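Local coordinates for surface layer protein (Geobacillus stearothermophilus, PDB 2RA1) that forms part of the bacterial surface layer, its helical N-terminal portion probably attaching the protein to a cell-wall polysaccharide, at residues V390-T395 against V406-E411; N338-D343 against K380-T385; T1-V6 against A53-A58. All coordinates share one frame; numbering follows the deposited sequence.

Interaction 1: V390-T395 against V406-E411; sequences VIVNAT and VILAVE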
# COMPACT_ATOMS: atom_id res chain seq x y z
N VAL A 390 -16.70 -40.18 32.51
CA VAL A 390 -16.47 -41.32 31.63
C VAL A 390 -15.04 -41.80 31.84
O VAL A 390 -14.22 -41.08 32.39
CB VAL A 390 -16.68 -40.99 30.14
CG1 VAL A 390 -18.11 -40.46 29.90
CG2 VAL A 390 -15.62 -39.97 29.68
N ILE A 391 -14.76 -43.00 31.38
CA ILE A 391 -13.43 -43.54 31.50
C ILE A 391 -12.85 -43.81 30.13
O ILE A 391 -13.50 -44.37 29.27
CB ILE A 391 -13.44 -44.84 32.30
CG1 ILE A 391 -13.72 -44.52 33.77
CG2 ILE A 391 -12.09 -45.57 32.11
CD1 ILE A 391 -14.00 -45.74 34.61
N VAL A 392 -11.61 -43.39 29.92
CA VAL A 392 -11.02 -43.48 28.60
C VAL A 392 -9.55 -43.83 28.73
O VAL A 392 -8.93 -43.64 29.78
CB VAL A 392 -11.16 -42.16 27.82
CG1 VAL A 392 -12.62 -41.86 27.53
CG2 VAL A 392 -10.57 -41.02 28.64
N ASN A 393 -8.99 -44.34 27.63
CA ASN A 393 -7.61 -44.79 27.59
C ASN A 393 -7.04 -44.58 26.19
O ASN A 393 -7.49 -45.18 25.22
CB ASN A 393 -7.57 -46.27 27.97
CG ASN A 393 -6.16 -46.81 28.05
OD1 ASN A 393 -5.29 -46.49 27.23
ND2 ASN A 393 -5.93 -47.65 29.06
N ALA A 394 -6.07 -43.69 26.07
CA ALA A 394 -5.41 -43.50 24.80
C ALA A 394 -4.05 -44.23 24.80
O ALA A 394 -3.25 -44.09 25.74
CB ALA A 394 -5.23 -42.02 24.49
N THR A 395 -3.82 -45.01 23.76
CA THR A 395 -2.55 -45.70 23.58
C THR A 395 -2.09 -45.39 22.17
O THR A 395 -2.89 -45.43 21.24
CB THR A 395 -2.68 -47.24 23.76
OG1 THR A 395 -3.08 -47.55 25.10
CG2 THR A 395 -1.34 -47.92 23.50
N VAL A 406 -8.27 -43.53 32.61
CA VAL A 406 -8.41 -42.23 33.24
C VAL A 406 -9.89 -41.91 33.29
O VAL A 406 -10.60 -42.07 32.30
CB VAL A 406 -7.66 -41.12 32.47
CG1 VAL A 406 -7.84 -39.79 33.16
CG2 VAL A 406 -6.15 -41.45 32.31
N ILE A 407 -10.36 -41.49 34.45
CA ILE A 407 -11.75 -41.08 34.55
C ILE A 407 -11.82 -39.57 34.36
O ILE A 407 -11.17 -38.81 35.08
CB ILE A 407 -12.40 -41.57 35.89
CG1 ILE A 407 -13.81 -41.00 36.04
CG2 ILE A 407 -11.57 -41.18 37.09
CD1 ILE A 407 -14.70 -41.85 36.94
N LEU A 408 -12.56 -39.13 33.34
CA LEU A 408 -12.66 -37.70 33.03
C LEU A 408 -14.03 -37.18 33.38
O LEU A 408 -15.04 -37.87 33.14
CB LEU A 408 -12.39 -37.44 31.54
CG LEU A 408 -11.01 -37.89 31.04
CD1 LEU A 408 -10.87 -37.65 29.56
CD2 LEU A 408 -9.93 -37.18 31.79
N ALA A 409 -14.09 -35.98 33.97
CA ALA A 409 -15.37 -35.35 34.26
C ALA A 409 -16.01 -34.99 32.95
O ALA A 409 -15.32 -34.84 31.94
CB ALA A 409 -15.20 -34.09 35.12
N VAL A 410 -17.33 -34.87 32.94
CA VAL A 410 -18.03 -34.24 31.81
C VAL A 410 -18.68 -32.94 32.23
O VAL A 410 -19.61 -32.91 33.04
CB VAL A 410 -19.07 -35.16 31.22
CG1 VAL A 410 -19.78 -34.46 30.08
CG2 VAL A 410 -18.38 -36.41 30.74
N GLU A 411 -18.18 -31.86 31.67
CA GLU A 411 -18.61 -30.53 32.02
C GLU A 411 -18.15 -29.63 30.90
O GLU A 411 -17.05 -29.81 30.37
CB GLU A 411 -17.92 -30.04 33.29
CG GLU A 411 -18.20 -30.84 34.54
CD GLU A 411 -17.09 -30.67 35.57
OE1 GLU A 411 -16.20 -29.82 35.35
OE2 GLU A 411 -17.11 -31.41 36.59

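Interaction 2: N338-D343 against K380-T385; sequences NKLPED and KFINTT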
# COMPACT_ATOMS: atom_id res chain seq x y z
N ASN A 338 -8.72 -32.42 32.65
CA ASN A 338 -9.36 -33.38 33.54
C ASN A 338 -10.82 -33.62 33.16
O ASN A 338 -11.55 -34.30 33.88
CB ASN A 338 -9.25 -32.93 35.01
CG ASN A 338 -9.92 -31.59 35.28
OD1 ASN A 338 -10.26 -30.86 34.34
ND2 ASN A 338 -10.09 -31.25 36.55
N LYS A 339 -11.23 -33.08 32.02
CA LYS A 339 -12.64 -33.10 31.62
C LYS A 339 -12.89 -33.11 30.10
O LYS A 339 -12.04 -32.76 29.30
CB LYS A 339 -13.39 -31.92 32.27
CG LYS A 339 -12.80 -30.54 31.97
CD LYS A 339 -13.72 -29.43 32.44
CE LYS A 339 -13.28 -28.07 31.90
NZ LYS A 339 -14.41 -27.09 31.85
N LEU A 340 -14.09 -33.57 29.73
CA LEU A 340 -14.54 -33.50 28.35
C LEU A 340 -15.85 -32.74 28.32
O LEU A 340 -16.55 -32.68 29.33
CB LEU A 340 -14.72 -34.91 27.78
CG LEU A 340 -13.47 -35.81 27.74
CD1 LEU A 340 -13.83 -37.27 27.34
CD2 LEU A 340 -12.41 -35.23 26.81
N PRO A 341 -16.20 -32.15 27.16
CA PRO A 341 -17.50 -31.48 27.02
C PRO A 341 -18.64 -32.51 26.99
O PRO A 341 -18.37 -33.70 26.83
CB PRO A 341 -17.40 -30.78 25.65
CG PRO A 341 -16.06 -31.13 25.08
CD PRO A 341 -15.46 -32.23 25.89
N GLU A 342 -19.88 -32.06 27.17
CA GLU A 342 -21.05 -32.92 27.04
C GLU A 342 -21.54 -32.83 25.60
O GLU A 342 -22.05 -31.78 25.19
CB GLU A 342 -22.17 -32.49 27.99
CG GLU A 342 -23.31 -33.55 28.16
CD GLU A 342 -24.57 -33.00 28.85
OE1 GLU A 342 -24.60 -31.80 29.21
OE2 GLU A 342 -25.55 -33.76 29.01
N ASP A 343 -21.38 -33.90 24.84
CA ASP A 343 -21.78 -33.90 23.43
C ASP A 343 -22.05 -35.34 23.01
O ASP A 343 -21.51 -36.27 23.59
CB ASP A 343 -20.66 -33.30 22.56
CG ASP A 343 -21.16 -32.85 21.20
OD1 ASP A 343 -21.03 -33.61 20.20
OD2 ASP A 343 -21.69 -31.71 21.13
N LYS A 380 -12.83 -43.59 17.83
CA LYS A 380 -12.38 -42.36 18.49
C LYS A 380 -13.47 -41.45 19.05
O LYS A 380 -13.17 -40.59 19.87
CB LYS A 380 -11.44 -41.55 17.58
CG LYS A 380 -12.14 -40.89 16.40
CD LYS A 380 -11.14 -40.49 15.33
CE LYS A 380 -11.82 -39.79 14.16
NZ LYS A 380 -10.99 -39.76 12.94
N PHE A 381 -14.72 -41.61 18.61
CA PHE A 381 -15.82 -40.77 19.10
C PHE A 381 -16.60 -41.41 20.24
O PHE A 381 -16.94 -42.60 20.18
CB PHE A 381 -16.81 -40.50 17.97
CG PHE A 381 -16.30 -39.54 16.93
CD1 PHE A 381 -15.71 -40.01 15.76
CD2 PHE A 381 -16.43 -38.18 17.11
CE1 PHE A 381 -15.25 -39.13 14.80
CE2 PHE A 381 -15.97 -37.28 16.14
CZ PHE A 381 -15.37 -37.76 14.99
N ILE A 382 -16.89 -40.63 21.28
CA ILE A 382 -17.83 -41.08 22.31
C ILE A 382 -18.98 -40.10 22.61
O ILE A 382 -18.87 -38.90 22.40
CB ILE A 382 -17.15 -41.50 23.65
CG1 ILE A 382 -16.38 -40.34 24.29
CG2 ILE A 382 -16.26 -42.71 23.44
CD1 ILE A 382 -16.06 -40.58 25.77
N ASN A 383 -20.08 -40.64 23.12
CA ASN A 383 -21.24 -39.85 23.48
C ASN A 383 -21.28 -39.60 24.99
O ASN A 383 -21.47 -40.53 25.78
CB ASN A 383 -22.49 -40.62 23.04
CG ASN A 383 -23.76 -39.82 23.22
OD1 ASN A 383 -23.84 -38.91 24.05
ND2 ASN A 383 -24.77 -40.15 22.43
N THR A 384 -21.08 -38.36 25.41
CA THR A 384 -20.99 -38.03 26.83
C THR A 384 -22.27 -37.39 27.37
O THR A 384 -22.33 -37.02 28.55
CB THR A 384 -19.80 -37.07 27.13
OG1 THR A 384 -19.95 -35.87 26.36
CG2 THR A 384 -18.48 -37.72 26.78
N THR A 385 -23.27 -37.27 26.51
CA THR A 385 -24.52 -36.62 26.90
C THR A 385 -25.16 -37.34 28.08
O THR A 385 -25.21 -38.57 28.13
CB THR A 385 -25.53 -36.52 25.72
OG1 THR A 385 -25.77 -37.82 25.19
CG2 THR A 385 -25.00 -35.63 24.61

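Interaction 3: T1-V6 against A53-A58; sequences TDVATV and AVVNKA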
# COMPACT_ATOMS: atom_id res chain seq x y z
N THR A 1 -1.05 71.60 -10.43
CA THR A 1 -0.05 72.33 -11.21
C THR A 1 1.26 72.66 -10.48
O THR A 1 2.34 72.47 -11.03
CB THR A 1 -0.62 73.64 -11.83
OG1 THR A 1 -1.17 73.37 -13.12
CG2 THR A 1 0.48 74.70 -11.98
N ASP A 2 1.17 73.17 -9.25
CA ASP A 2 2.40 73.45 -8.52
C ASP A 2 3.09 72.13 -8.16
O ASP A 2 2.42 71.13 -7.87
CB ASP A 2 2.17 74.32 -7.28
CG ASP A 2 1.17 73.72 -6.31
OD1 ASP A 2 1.58 73.30 -5.20
OD2 ASP A 2 -0.02 73.69 -6.67
N VAL A 3 4.42 72.11 -8.22
CA VAL A 3 5.18 70.89 -7.98
C VAL A 3 4.92 70.26 -6.61
O VAL A 3 4.72 69.06 -6.51
CB VAL A 3 6.70 71.11 -8.19
CG1 VAL A 3 7.49 69.86 -7.81
CG2 VAL A 3 6.98 71.48 -9.64
N ALA A 4 4.90 71.06 -5.55
CA ALA A 4 4.68 70.51 -4.21
C ALA A 4 3.39 69.68 -4.16
O ALA A 4 3.36 68.59 -3.60
CB ALA A 4 4.67 71.61 -3.14
N THR A 5 2.34 70.22 -4.76
CA THR A 5 1.02 69.57 -4.80
C THR A 5 0.99 68.32 -5.67
O THR A 5 0.35 67.33 -5.32
CB THR A 5 -0.06 70.55 -5.31
OG1 THR A 5 -0.30 71.53 -4.30
CG2 THR A 5 -1.37 69.83 -5.63
N VAL A 6 1.66 68.38 -6.82
CA VAL A 6 1.70 67.24 -7.70
C VAL A 6 2.33 66.02 -7.02
O VAL A 6 1.79 64.92 -7.09
CB VAL A 6 2.44 67.54 -9.02
CG1 VAL A 6 2.76 66.23 -9.78
CG2 VAL A 6 1.62 68.49 -9.88
N ALA A 53 8.18 63.41 -14.34
CA ALA A 53 8.38 64.38 -15.41
C ALA A 53 8.15 65.81 -14.94
O ALA A 53 8.87 66.73 -15.34
CB ALA A 53 7.47 64.06 -16.58
N VAL A 54 7.15 66.01 -14.09
CA VAL A 54 6.88 67.34 -13.57
C VAL A 54 8.03 67.84 -12.68
O VAL A 54 8.35 69.02 -12.67
CB VAL A 54 5.54 67.39 -12.80
CG1 VAL A 54 5.43 68.67 -11.97
CG2 VAL A 54 4.38 67.27 -13.78
N VAL A 55 8.63 66.92 -11.93
CA VAL A 55 9.71 67.26 -11.03
C VAL A 55 11.00 67.55 -11.81
O VAL A 55 11.73 68.51 -11.50
CB VAL A 55 9.93 66.13 -10.00
CG1 VAL A 55 11.26 66.32 -9.26
CG2 VAL A 55 8.78 66.09 -9.03
N ASN A 56 11.26 66.73 -12.83
CA ASN A 56 12.42 66.93 -13.69
C ASN A 56 12.44 68.32 -14.32
O ASN A 56 13.50 68.86 -14.64
CB ASN A 56 12.47 65.85 -14.76
CG ASN A 56 13.18 64.58 -14.29
OD1 ASN A 56 13.94 64.61 -13.32
ND2 ASN A 56 12.96 63.48 -14.99
N LYS A 57 11.26 68.89 -14.48
CA LYS A 57 11.08 70.15 -15.17
C LYS A 57 11.18 71.34 -14.21
O LYS A 57 12.00 72.24 -14.42
CB LYS A 57 9.72 70.16 -15.86
CG LYS A 57 9.61 71.05 -17.07
CD LYS A 57 8.19 71.00 -17.64
CE LYS A 57 7.20 71.66 -16.68
NZ LYS A 57 6.99 70.89 -15.42
N ALA A 58 10.37 71.32 -13.16
CA ALA A 58 10.23 72.50 -12.29
C ALA A 58 10.53 72.30 -10.79
O ALA A 58 10.08 73.09 -9.96
CB ALA A 58 8.83 73.09 -12.46

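Interaction 1: V390-T395 against V406-E411
Val390 and Leu408 face each other as an antiparallel hydrogen-bonded pair, each exchanging both backbone groups with the other; Leu408 N meets Val390 O at 2.7 Å. Two residues further on, Val392 and Val406 repeat the arrangement, with Val392 N at 2.9 Å from Val406 O. All four backbone bonds are fairly straight, with N-H...O angles of 155° or more. Between the two pairs stand Ile391 and Ile407, a non-hydrogen-bonded pair whose CA atoms come within 4.3 Å, and there the backbone adds CA-H...O contacts, one of them from Ile391 CA to Val406 O at 3.3 Å.

The apolar contacts divide between the two faces of the sheet. On one face, the isoleucines lie obliquely to each other, Ile391 CG1 reaching Ile407 CB at 3.9 Å; Ile407 is exposed. On the other, Val392 CG2 closes to 3.5 Å on Leu408 CD1, the two side chains crossing at about a right angle. The chi1 of Val392, -66°, lodges that methyl between its own N and carbonyl carbon and directs it at the leucine branch. Val390 CG1 meets Val410 CG2 more loosely, at 4.1 Å. Val392 and Leu408 also pack on Phe335 of strand 332-335, which marks their face as the inner one.

On the strand's side away from 406-411, the hydroxyls of Ser372 and Ser373 hydrogen-bond to the backbone O and N of Ile391, respectively. The whole is a worked example of a twisted antiparallel beta hairpin, here supplying the two central strands of a four-stranded mixed sheet.

Interaction 2: N338-D343 against K380-T385
Thr384 turns its side chain toward 338-343, where its hydroxyl links two peptide groups, while an Asx turn at Asn383 shapes the bend that presents it. The hydroxyl donates to Pro341 O, with OG1 2.7 Å from that oxygen, in the carbonyl plane and on a lone pair. It also accepts from Asp343 N, the N-H...OG1 angle being 161°. A chi1 of 58° places OG1 between its own N and carbonyl carbon, on the side facing the loop. A third bond runs between main chains, from Thr384 N to Asp343 O at 2.8 Å, so one residue grips the loop both by side chain and by backbone. A valine here would probably leave Pro341 O and Asp343 N without their shared partner, with just the backbone bond to Asp343 O remaining of the three.

On the flanks, the neighbouring side chains lie alongside backbone. Glu342, extended beyond CG, rests CG 3.5 Å from Thr385 CA, and its OE2 continues to a hydrogen bond with Gly386 N. From the other segment, Thr385 CG2 presses on Asp343 C at 3.4 Å. Deeper in the domain, Leu340 CD1 and Ile382 CD1 meet at 4.3 Å, and both side chains also touch Val390 of strand 389-397. The Asx turn itself is closed by Thr385 N, which donates to Asn383 OD1 at 3.0 Å in the plane of the side-chain carbonyl.

Interaction 3: T1-V6 against A53-A58
Val3 meets one flat group across the contact, the carbonyl of Ala58, with CG2 3.5 Å from Ala58 O; no aromatic ring belongs to either segment. The other flat group of note, the carboxylate of Asp2, is turned to its own helix instead. Thr5 N reaches Asp2 OD1 from above the carboxylate plane, 58° out of it, whereas Thr5 OG1 comes to the same oxygen on the syn side, much nearer the plane, at 2.7 Å. Asp2 is thus the N-cap of helix 3-28, and its acceptor occupies one of the amides that the first turn would otherwise lack a partner for.

The contact proper is made by methyl groups. Val3 points at helix 34-58 and divides its two branches between neighbours. With chi1 at 175°, CG1 stands anti to the backbone N and meets Val55 CG2 at 4.2 Å, the two side chains crossing at about a right angle. CG2 takes the other side, touching Ala58 CB at 3.7 Å and Val54 CG1 at 4.0 Å. One turn further along, Val6 CG1 also reaches Val54 CG1, at 4.2 Å, so the CG1 of Val54 lies against two valines of helix 3-28.

Tyr66 of helix 63-77 touches both Val3 and Val55, bringing a third helix to the place, in keeping with the triple coiled-coil of the N-terminal part. Between 1-6 and 53-58 the adhesion is apolar, by branched and small side chains, which implies that fit between methyl groups, more than directional bonds, holds the two segments together.

Interactions 1 and 2 are parts of one small beta domain at the C-terminal end of the chain, with centres 8 Å apart. They touch through the parallel neighbours 406-410 and 339-340, where Ala409 O and Leu340 N lie 2.8 Å apart and probably hydrogen-bond. Thus the hairpin and strand 339-340 share a sheet, while 381-382 belongs to a separate small one. Interaction 3 sits at the other extreme of this elongated molecule, its centre 118 Å from that of interaction 1 and its nearest atoms about 101 Å from those of interaction 2. One chain joins its beta elements by hydrogen bonds and apolar contacts together, and its helices at the far end by methyl packing.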